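Local coordinates for two-domain protein containing predicted PHP-like metal-dependent phosphoesterase (Bacteroides vulgatus ATCC 8482, PDB 3E38) that probably acts as a zinc-dependent phosphoesterase of the PHP family, perhaps cleaving DNA or RNA as a 5'-3' exonuclease, at residues E93-A105 and Q143-L157. Numbering follows the deposited sequence.
With ZN (zinc ion), chain H; ZN (zinc ion), chain I.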
loop_
_atom_site.group_PDB
_atom_site.type_symbol
_atom_site.label_atom_id
_atom_site.label_comp_id
_atom_site.label_asym_id
_atom_site.label_seq_id
_atom_site.Cartn_x
_atom_site.Cartn_y
_atom_site.Cartn_z
ATOM N N GLU B 93 -0.032 27.897 21.486
ATOM C CA GLU B 93 1.349 28.109 21.086
ATOM C C GLU B 93 1.788 29.569 21.112
ATOM O O GLU B 93 1.378 30.396 20.287
ATOM C CB GLU B 93 1.627 27.515 19.686
ATOM C CG GLU B 93 3.134 27.491 19.434
ATOM C CD GLU B 93 3.521 26.906 18.122
ATOM O OE1 GLU B 93 2.715 26.599 17.187
ATOM O OE2 GLU B 93 4.690 26.707 18.046
ATOM N N ILE B 94 2.660 29.834 22.074
ATOM C CA ILE B 94 3.261 31.170 22.302
ATOM C C ILE B 94 4.411 31.158 21.323
ATOM O O ILE B 94 5.374 30.419 21.462
ATOM C CB ILE B 94 3.733 31.398 23.759
ATOM C CG1 ILE B 94 2.603 31.118 24.742
ATOM C CG2 ILE B 94 4.304 32.794 23.945
ATOM C CD1 ILE B 94 3.085 30.891 26.218
ATOM N N THR B 95 4.205 31.952 20.289
ATOM C CA THR B 95 5.023 32.020 19.118
ATOM C C THR B 95 5.782 33.314 19.128
ATOM O O THR B 95 5.227 34.387 18.914
ATOM C CB THR B 95 4.105 31.990 17.834
ATOM O OG1 THR B 95 3.065 30.991 17.955
ATOM C CG2 THR B 95 4.920 31.744 16.592
ATOM N N ARG B 96 7.060 33.206 19.416
ATOM C CA ARG B 96 7.945 34.357 19.414
ATOM C C ARG B 96 9.265 34.075 18.700
ATOM O O ARG B 96 9.583 32.971 18.351
ATOM C CB ARG B 96 8.242 34.744 20.851
ATOM C CG ARG B 96 6.983 35.039 21.637
ATOM C CD ARG B 96 6.398 36.407 21.271
ATOM N NE ARG B 96 5.219 36.684 22.088
ATOM C CZ ARG B 96 4.922 37.877 22.590
ATOM N NH1 ARG B 96 5.738 38.900 22.402
ATOM N NH2 ARG B 96 3.844 38.026 23.348
ATOM N N ALA B 97 10.008 35.134 18.483
ATOM C CA ALA B 97 11.357 35.076 17.907
ATOM C C ALA B 97 12.265 34.293 18.835
ATOM O O ALA B 97 12.004 34.196 20.036
ATOM C CB ALA B 97 11.927 36.511 17.691
HETATM N N MSE B 98 13.330 33.732 18.266
HETATM C CA MSE B 98 14.361 33.049 19.065
HETATM C C MSE B 98 15.333 34.113 19.546
HETATM O O MSE B 98 15.791 34.884 18.719
HETATM C CB MSE B 98 15.147 32.050 18.221
HETATM C CG MSE B 98 16.324 31.400 18.941
HETATM SE SE MSE B 98 15.723 30.128 20.335
HETATM C CE MSE B 98 14.407 29.127 19.248
ATOM N N ALA B 99 15.664 34.209 20.841
ATOM C CA ALA B 99 15.111 33.382 21.918
ATOM C C ALA B 99 13.886 34.119 22.463
ATOM O O ALA B 99 13.743 35.327 22.234
ATOM C CB ALA B 99 16.166 33.140 23.012
ATOM N N PRO B 100 12.999 33.434 23.204
ATOM C CA PRO B 100 13.022 32.049 23.637
ATOM C C PRO B 100 12.452 31.109 22.570
ATOM O O PRO B 100 12.518 29.883 22.672
ATOM C CB PRO B 100 12.059 32.087 24.820
ATOM C CG PRO B 100 10.973 33.040 24.344
ATOM C CD PRO B 100 11.653 34.014 23.394
ATOM N N GLY B 101 11.911 31.712 21.536
ATOM C CA GLY B 101 11.372 30.929 20.449
ATOM C C GLY B 101 9.921 30.617 20.650
ATOM O O GLY B 101 9.147 31.483 21.022
ATOM N N HIS B 102 9.546 29.378 20.372
ATOM C CA HIS B 102 8.140 28.928 20.497
ATOM C C HIS B 102 7.967 27.919 21.597
ATOM O O HIS B 102 8.720 26.948 21.681
ATOM C CB HIS B 102 7.672 28.216 19.225
ATOM C CG HIS B 102 7.754 29.032 17.979
ATOM N ND1 HIS B 102 7.040 28.714 16.848
ATOM C CD2 HIS B 102 8.455 30.149 17.678
ATOM C CE1 HIS B 102 7.305 29.597 15.899
ATOM N NE2 HIS B 102 8.146 30.486 16.382
ATOM N N PHE B 103 6.964 28.149 22.434
ATOM C CA PHE B 103 6.559 27.226 23.515
ATOM C C PHE B 103 5.068 26.929 23.448
ATOM O O PHE B 103 4.287 27.757 23.082
ATOM C CB PHE B 103 6.773 27.809 24.899
ATOM C CG PHE B 103 8.230 27.859 25.373
ATOM C CD1 PHE B 103 9.182 28.557 24.679
ATOM C CD2 PHE B 103 8.604 27.221 26.560
ATOM C CE1 PHE B 103 10.501 28.582 25.111
ATOM C CE2 PHE B 103 9.905 27.228 26.990
ATOM C CZ PHE B 103 10.861 27.917 26.265
ATOM N N ASN B 104 4.707 25.734 23.881
ATOM C CA ASN B 104 3.313 25.369 24.087
ATOM C C ASN B 104 2.979 25.362 25.559
ATOM O O ASN B 104 3.744 24.907 26.386
ATOM C CB ASN B 104 2.956 24.038 23.478
ATOM C CG ASN B 104 2.587 24.150 22.026
ATOM O OD1 ASN B 104 2.885 25.142 21.373
ATOM N ND2 ASN B 104 1.909 23.135 21.515
ATOM N N ALA B 105 1.826 25.955 25.837
ATOM C CA ALA B 105 1.198 26.020 27.148
ATOM C C ALA B 105 -0.025 25.131 27.032
ATOM O O ALA B 105 -0.925 25.425 26.255
ATOM C CB ALA B 105 0.806 27.454 27.500
ATOM N N GLN B 143 15.000 29.106 13.017
ATOM C CA GLN B 143 15.337 29.966 14.145
ATOM C C GLN B 143 16.738 29.672 14.699
ATOM O O GLN B 143 17.339 30.515 15.359
ATOM C CB GLN B 143 14.251 29.874 15.221
ATOM C CG GLN B 143 12.965 30.611 14.840
ATOM C CD GLN B 143 12.052 30.859 16.030
ATOM O OE1 GLN B 143 12.004 30.070 16.964
ATOM N NE2 GLN B 143 11.330 31.958 15.999
ATOM N N GLN B 144 17.221 28.461 14.440
ATOM C CA GLN B 144 18.590 28.054 14.809
ATOM C C GLN B 144 19.176 27.279 13.631
ATOM O O GLN B 144 19.221 26.046 13.632
ATOM C CB GLN B 144 18.636 27.232 16.101
ATOM C CG GLN B 144 18.050 27.950 17.333
ATOM C CD GLN B 144 18.565 27.435 18.666
ATOM O OE1 GLN B 144 19.630 27.857 19.137
ATOM N NE2 GLN B 144 17.794 26.550 19.301
ATOM N N PRO B 145 19.629 28.006 12.605
ATOM C CA PRO B 145 20.042 27.310 11.398
ATOM C C PRO B 145 21.349 26.558 11.437
ATOM O O PRO B 145 21.586 25.763 10.546
ATOM C CB PRO B 145 20.166 28.442 10.364
ATOM C CG PRO B 145 20.275 29.676 11.114
ATOM C CD PRO B 145 19.678 29.468 12.453
ATOM N N ASP B 146 22.211 26.773 12.418
ATOM C CA ASP B 146 23.507 26.090 12.345
ATOM C C ASP B 146 23.699 25.140 13.498
ATOM O O ASP B 146 24.254 24.081 13.352
ATOM C CB ASP B 146 24.636 27.104 12.276
ATOM C CG ASP B 146 24.565 27.957 11.023
ATOM O OD1 ASP B 146 24.153 27.442 9.964
ATOM O OD2 ASP B 146 24.930 29.151 11.083
ATOM N N THR B 147 23.161 25.526 14.630
ATOM C CA THR B 147 23.309 24.759 15.846
ATOM C C THR B 147 22.131 24.984 16.776
ATOM O O THR B 147 21.663 26.106 16.910
ATOM C CB THR B 147 24.579 25.206 16.594
ATOM O OG1 THR B 147 25.748 24.758 15.895
ATOM C CG2 THR B 147 24.590 24.628 17.971
ATOM N N THR B 148 21.685 23.904 17.417
ATOM C CA THR B 148 20.564 23.932 18.389
ATOM C C THR B 148 21.082 24.279 19.766
ATOM O O THR B 148 21.535 23.420 20.514
ATOM C CB THR B 148 19.841 22.578 18.485
ATOM O OG1 THR B 148 19.540 22.122 17.175
ATOM C CG2 THR B 148 18.546 22.673 19.306
ATOM N N LYS B 149 21.015 25.557 20.092
ATOM C CA LYS B 149 21.508 26.035 21.382
ATOM C C LYS B 149 20.447 26.317 22.418
ATOM O O LYS B 149 19.217 26.421 22.141
ATOM C CB LYS B 149 22.304 27.325 21.192
ATOM C CG LYS B 149 23.433 27.161 20.226
ATOM C CD LYS B 149 24.111 28.465 19.887
ATOM C CE LYS B 149 25.297 28.186 18.954
ATOM N NZ LYS B 149 26.004 29.422 18.514
ATOM N N TRP B 150 21.009 26.449 23.615
ATOM C CA TRP B 150 20.309 26.791 24.861
ATOM C C TRP B 150 20.698 28.217 25.189
ATOM O O TRP B 150 21.853 28.535 25.385
ATOM C CB TRP B 150 20.684 25.852 26.011
ATOM C CG TRP B 150 19.941 26.119 27.301
ATOM C CD1 TRP B 150 20.234 27.085 28.218
ATOM C CD2 TRP B 150 18.826 25.391 27.839
ATOM N NE1 TRP B 150 19.357 27.028 29.276
ATOM C CE2 TRP B 150 18.484 25.993 29.075
ATOM C CE3 TRP B 150 18.082 24.301 27.398
ATOM C CZ2 TRP B 150 17.416 25.539 29.876
ATOM C CZ3 TRP B 150 16.992 23.850 28.198
ATOM C CH2 TRP B 150 16.689 24.462 29.418
ATOM N N TRP B 151 19.714 29.091 25.218
ATOM C CA TRP B 151 19.986 30.510 25.463
ATOM C C TRP B 151 19.784 30.906 26.909
ATOM O O TRP B 151 19.266 30.145 27.713
ATOM C CB TRP B 151 19.104 31.369 24.566
ATOM C CG TRP B 151 19.316 31.079 23.132
ATOM C CD1 TRP B 151 19.258 29.852 22.522
ATOM C CD2 TRP B 151 19.527 32.027 22.096
ATOM N NE1 TRP B 151 19.451 29.986 21.178
ATOM C CE2 TRP B 151 19.614 31.310 20.887
ATOM C CE3 TRP B 151 19.621 33.411 22.065
ATOM C CZ2 TRP B 151 19.834 31.928 19.681
ATOM C CZ3 TRP B 151 19.859 34.026 20.852
ATOM C CH2 TRP B 151 19.958 33.287 19.681
ATOM N N PRO B 152 20.197 32.117 27.246
ATOM C CA PRO B 152 20.059 32.516 28.658
ATOM C C PRO B 152 18.589 32.689 29.061
ATOM O O PRO B 152 18.247 32.647 30.235
ATOM C CB PRO B 152 20.883 33.829 28.753
ATOM C CG PRO B 152 21.678 33.920 27.449
ATOM C CD PRO B 152 20.920 33.104 26.423
ATOM N N GLU B 153 17.730 32.800 28.062
ATOM C CA GLU B 153 16.283 32.960 28.284
ATOM C C GLU B 153 15.632 31.642 28.601
ATOM O O GLU B 153 14.614 31.578 29.271
ATOM C CB GLU B 153 15.558 33.499 27.053
ATOM C CG GLU B 153 15.840 34.939 26.738
ATOM C CD GLU B 153 17.040 35.139 25.841
ATOM O OE1 GLU B 153 17.940 34.276 25.779
ATOM O OE2 GLU B 153 17.064 36.186 25.185
ATOM N N HIS B 154 16.192 30.589 28.048
ATOM C CA HIS B 154 15.647 29.277 28.308
ATOM C C HIS B 154 16.026 28.966 29.758
ATOM O O HIS B 154 15.295 28.348 30.509
ATOM C CB HIS B 154 16.130 28.247 27.262
ATOM C CG HIS B 154 15.842 28.667 25.846
ATOM N ND1 HIS B 154 16.838 29.002 24.949
ATOM C CD2 HIS B 154 14.661 28.864 25.194
ATOM C CE1 HIS B 154 16.286 29.379 23.808
ATOM N NE2 HIS B 154 14.968 29.315 23.932
ATOM N N THR B 155 17.156 29.481 30.169
ATOM C CA THR B 155 17.604 29.256 31.530
ATOM C C THR B 155 16.689 29.975 32.481
ATOM O O THR B 155 16.332 29.469 33.546
ATOM C CB THR B 155 19.046 29.742 31.750
ATOM O OG1 THR B 155 19.941 28.733 31.288
ATOM C CG2 THR B 155 19.296 29.968 33.206
ATOM N N ALA B 156 16.322 31.178 32.079
ATOM C CA ALA B 156 15.455 32.008 32.900
ATOM C C ALA B 156 14.116 31.323 33.004
ATOM O O ALA B 156 13.638 30.999 34.073
ATOM C CB ALA B 156 15.298 33.411 32.303
ATOM N N LEU B 157 13.529 31.110 31.854
ATOM C CA LEU B 157 12.214 30.460 31.766
ATOM C C LEU B 157 12.182 29.196 32.615
ATOM O O LEU B 157 11.225 28.928 33.324
ATOM C CB LEU B 157 11.860 30.127 30.312
ATOM C CG LEU B 157 11.295 31.264 29.466
ATOM C CD1 LEU B 157 11.550 31.025 27.997
ATOM C CD2 LEU B 157 9.795 31.408 29.757
HETATM ZN ZN ZN H . 6.165 26.643 16.409
HETATM ZN ZN ZN I . 3.170 24.786 15.984
HETATM O O HOH W 1 5.228 25.094 16.362
#
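The turn joining antiparallel strands 87-95 and 102-106 meets the loop 143-151 and the start of helix 152-159, the backbones coming nearest at M98 with Q143 and at P100 with E153, their CA atoms 5.9 and 5.7 Å apart. In this turn the peptide bonds before A99 and before P100 are both cis. M98 is a selenomethionine; its CG lies anti to the backbone N (chi1 174°), and bends at the next two torsions bring SE over the five-membered ring of W151, 23° off the ring normal. This is a Met-aromatic contact; the same SE lies in plane at the edge of H154, 3.6 Å from its CE1. A99 CB rests on the W151 face that M98 occupies. At the indole edge, W151 NE1 donates to Q144 OE1, an acceptor also reached by K149 N from the opposite face of its amide plane. Replacing W151 by an alanine is likely to leave M98 SE and A99 CB without the indole face they pack on, and Q144 OE1 with one donor fewer. H154 is fixed at both nitrogens: ND1 accepts from W151 N, and NE2 donates to P100 O at 2.8 Å, with both partners in the ring plane. One turn on along the helix, L157 CD1 meets P100 CB at 3.4 Å, closer than usual van der Waals contact, and also touches F103 CZ.

In this PHP-like domain the hairpin carries metal ligands: E93 bridges two zinc ions through OE1 and OE2, while H102 ND1 binds one of them at 2.3 Å, together with H137. Q143 extends across H102, amide and imidazole planes nearly perpendicular, and its NE2 donates almost straight (170°) to R96 O. G101, beside Q143 OE1, has backbone angles that call for glycine, and a CB there would collide with M98 CE.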